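Local coordinates for putative peptide ABC-transport system periplasmic peptide-binding protein (Campylobacter jejuni, PDB 4OEV), which binds nickel(II), here together with oxalate, and probably delivers it to an ABC-type importer as its extracytoplasmic binding protein, at residues L234-A239 / I473-L478. Sequence-based numbering, arbitrary orientation.
Sequences LREKSA and IKTRTL
One hydrogen bond, from Ala239 N at 3.0 Å, holds the carbonyl oxygen of Leu478, and a weaker C-H...O contact from Ser238 CA supplements it. Ala239 N comes from above the carbonyl plane, 32° out of it, whereas Leu478 N reaches Lys237 O at 3.0 Å in that carbonyl's plane, on a lone pair and almost perfectly straight (178°). Together they make a single parallel beta bridge between Ser238 and Leu478, joining strand 231-236 of the nickel-binding protein's antiparallel sheet, and the residues that follow it, to the loop that leads on to the metal ligands His480 and His481.

Before the bridge the backbones stand apart, and the buried Glu236 side chain lies between them, with two waters. A kink at chi2 (-130°) turns its carboxylate toward Thr475 and Leu478; Glu236 CB meets Leu478 CD1 at 3.6 Å, and Thr475 CG2 lies against the carboxylate carbon. Glu236 OE1 accepts a weak bond from Arg476 N (3.3 Å) and also faces Arg476 O, another acceptor, at 3.2 Å. One water lies 2.5 Å from Glu236 OE2 and also contacts the carbonyl of Lys474. A second water accepts from Lys237 N and donates weakly to Arg476 O. Lys237 and Arg235 send their charged ends to Asp461. At the far end, Leu234 and Ile473 run alongside in opposite senses, CD1 of Leu234 touching CG2 of Ile473 at 3.6 Å.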
loop_
_atom_site.group_PDB
_atom_site.type_symbol
_atom_site.label_atom_id
_atom_site.label_comp_id
_atom_site.label_asym_id
_atom_site.label_seq_id
_atom_site.Cartn_x
_atom_site.Cartn_y
_atom_site.Cartn_z
ATOM N N LEU A 234 -7.158 -17.507 -8.819
ATOM C CA LEU A 234 -7.904 -17.085 -7.651
ATOM C C LEU A 234 -8.191 -15.600 -7.747
ATOM O O LEU A 234 -7.238 -14.818 -7.810
ATOM C CB LEU A 234 -7.117 -17.331 -6.379
ATOM C CG LEU A 234 -7.381 -18.643 -5.675
ATOM C CD1 LEU A 234 -6.359 -18.705 -4.581
ATOM C CD2 LEU A 234 -8.801 -18.700 -5.138
ATOM N N ARG A 235 -9.470 -15.222 -7.755
ATOM C CA ARG A 235 -9.853 -13.805 -7.775
ATOM C C ARG A 235 -9.805 -13.259 -6.379
ATOM O O ARG A 235 -10.464 -13.808 -5.504
ATOM C CB ARG A 235 -11.259 -13.588 -8.315
ATOM C CG ARG A 235 -11.718 -12.136 -8.080
ATOM C CD ARG A 235 -13.135 -11.889 -8.549
ATOM N NE ARG A 235 -13.324 -12.124 -9.975
ATOM C CZ ARG A 235 -13.598 -11.172 -10.871
ATOM N NH1 ARG A 235 -13.691 -9.907 -10.488
ATOM N NH2 ARG A 235 -13.792 -11.484 -12.157
ATOM N N GLU A 236 -9.035 -12.198 -6.162
ATOM C CA GLU A 236 -8.878 -11.626 -4.809
ATOM C C GLU A 236 -9.426 -10.196 -4.783
ATOM O O GLU A 236 -9.112 -9.411 -5.671
ATOM C CB GLU A 236 -7.411 -11.642 -4.394
ATOM C CG GLU A 236 -6.804 -13.032 -4.476
ATOM C CD GLU A 236 -6.077 -13.431 -3.203
ATOM O OE1 GLU A 236 -6.544 -13.060 -2.101
ATOM O OE2 GLU A 236 -5.028 -14.118 -3.298
ATOM N N LYS A 237 -10.262 -9.886 -3.793
ATOM C CA LYS A 237 -10.776 -8.526 -3.601
ATOM C C LYS A 237 -9.663 -7.697 -3.013
ATOM O O LYS A 237 -8.745 -8.257 -2.430
ATOM C CB LYS A 237 -11.992 -8.509 -2.668
ATOM C CG LYS A 237 -13.262 -9.160 -3.256
ATOM C CD LYS A 237 -13.877 -8.293 -4.386
ATOM C CE LYS A 237 -15.100 -8.950 -5.055
ATOM N NZ LYS A 237 -14.991 -9.136 -6.569
ATOM N N SER A 238 -9.704 -6.368 -3.171
ATOM C CA SER A 238 -8.644 -5.558 -2.558
ATOM C C SER A 238 -9.141 -4.167 -2.235
ATOM O O SER A 238 -10.128 -3.712 -2.809
ATOM C CB SER A 238 -7.430 -5.439 -3.466
ATOM O OG SER A 238 -7.536 -4.276 -4.296
ATOM N N ALA A 239 -8.388 -3.469 -1.401
ATOM C CA ALA A 239 -8.682 -2.072 -1.067
ATOM C C ALA A 239 -7.806 -1.150 -1.926
ATOM O O ALA A 239 -7.672 0.053 -1.668
ATOM C CB ALA A 239 -8.462 -1.810 0.460
ATOM N N ILE A 473 -3.435 -22.362 -0.616
ATOM C CA ILE A 473 -3.566 -20.909 -0.788
ATOM C C ILE A 473 -4.903 -20.446 -0.243
ATOM O O ILE A 473 -5.941 -21.026 -0.528
ATOM C CB ILE A 473 -3.419 -20.477 -2.251
ATOM C CG1 ILE A 473 -2.065 -20.927 -2.792
ATOM C CG2 ILE A 473 -3.543 -18.943 -2.379
ATOM C CD1 ILE A 473 -1.955 -20.736 -4.328
ATOM N N LYS A 474 -4.859 -19.434 0.600
ATOM C CA LYS A 474 -6.068 -18.825 1.121
ATOM C C LYS A 474 -6.159 -17.373 0.662
ATOM O O LYS A 474 -5.134 -16.666 0.650
ATOM C CB LYS A 474 -6.089 -18.885 2.647
ATOM C CG LYS A 474 -6.273 -20.306 3.230
ATOM C CD LYS A 474 -6.283 -20.175 4.758
ATOM C CE LYS A 474 -6.546 -21.504 5.470
ATOM N NZ LYS A 474 -6.119 -21.393 6.899
ATOM N N THR A 475 -7.369 -16.925 0.304
ATOM C CA THR A 475 -7.571 -15.520 -0.080
ATOM C C THR A 475 -7.844 -14.693 1.152
ATOM O O THR A 475 -8.214 -15.225 2.208
ATOM C CB THR A 475 -8.757 -15.323 -1.019
ATOM O OG1 THR A 475 -9.941 -15.775 -0.352
ATOM C CG2 THR A 475 -8.579 -16.115 -2.336
ATOM N N ARG A 476 -7.612 -13.394 1.008
ATOM C CA ARG A 476 -8.160 -12.404 1.916
ATOM C C ARG A 476 -8.094 -11.048 1.214
ATOM O O ARG A 476 -7.578 -10.935 0.081
ATOM C CB ARG A 476 -7.443 -12.406 3.275
ATOM C CG ARG A 476 -6.010 -11.956 3.283
ATOM C CD ARG A 476 -5.408 -11.965 4.725
ATOM N NE ARG A 476 -4.253 -11.079 4.706
ATOM C CZ ARG A 476 -3.347 -10.944 5.664
ATOM N NH1 ARG A 476 -2.342 -10.086 5.462
ATOM N NH2 ARG A 476 -3.412 -11.673 6.775
ATOM N N THR A 477 -8.683 -10.036 1.831
ATOM C CA THR A 477 -8.728 -8.726 1.205
ATOM C C THR A 477 -7.316 -8.172 1.124
ATOM O O THR A 477 -6.645 -7.974 2.143
ATOM C CB THR A 477 -9.679 -7.798 1.951
ATOM O OG1 THR A 477 -10.958 -8.427 1.965
ATOM C CG2 THR A 477 -9.825 -6.437 1.227
ATOM N N LEU A 478 -6.864 -7.945 -0.107
ATOM C CA LEU A 478 -5.495 -7.520 -0.362
ATOM C C LEU A 478 -5.361 -6.001 -0.229
ATOM O O LEU A 478 -6.370 -5.268 -0.097
ATOM C CB LEU A 478 -5.036 -7.967 -1.768
ATOM C CG LEU A 478 -5.083 -9.500 -1.969
ATOM C CD1 LEU A 478 -4.449 -9.913 -3.285
ATOM C CD2 LEU A 478 -4.437 -10.285 -0.751
HETATM O O HOH W 1 -3.968 -15.103 -1.295
HETATM O O HOH W 2 -9.843 -11.645 -1.630
#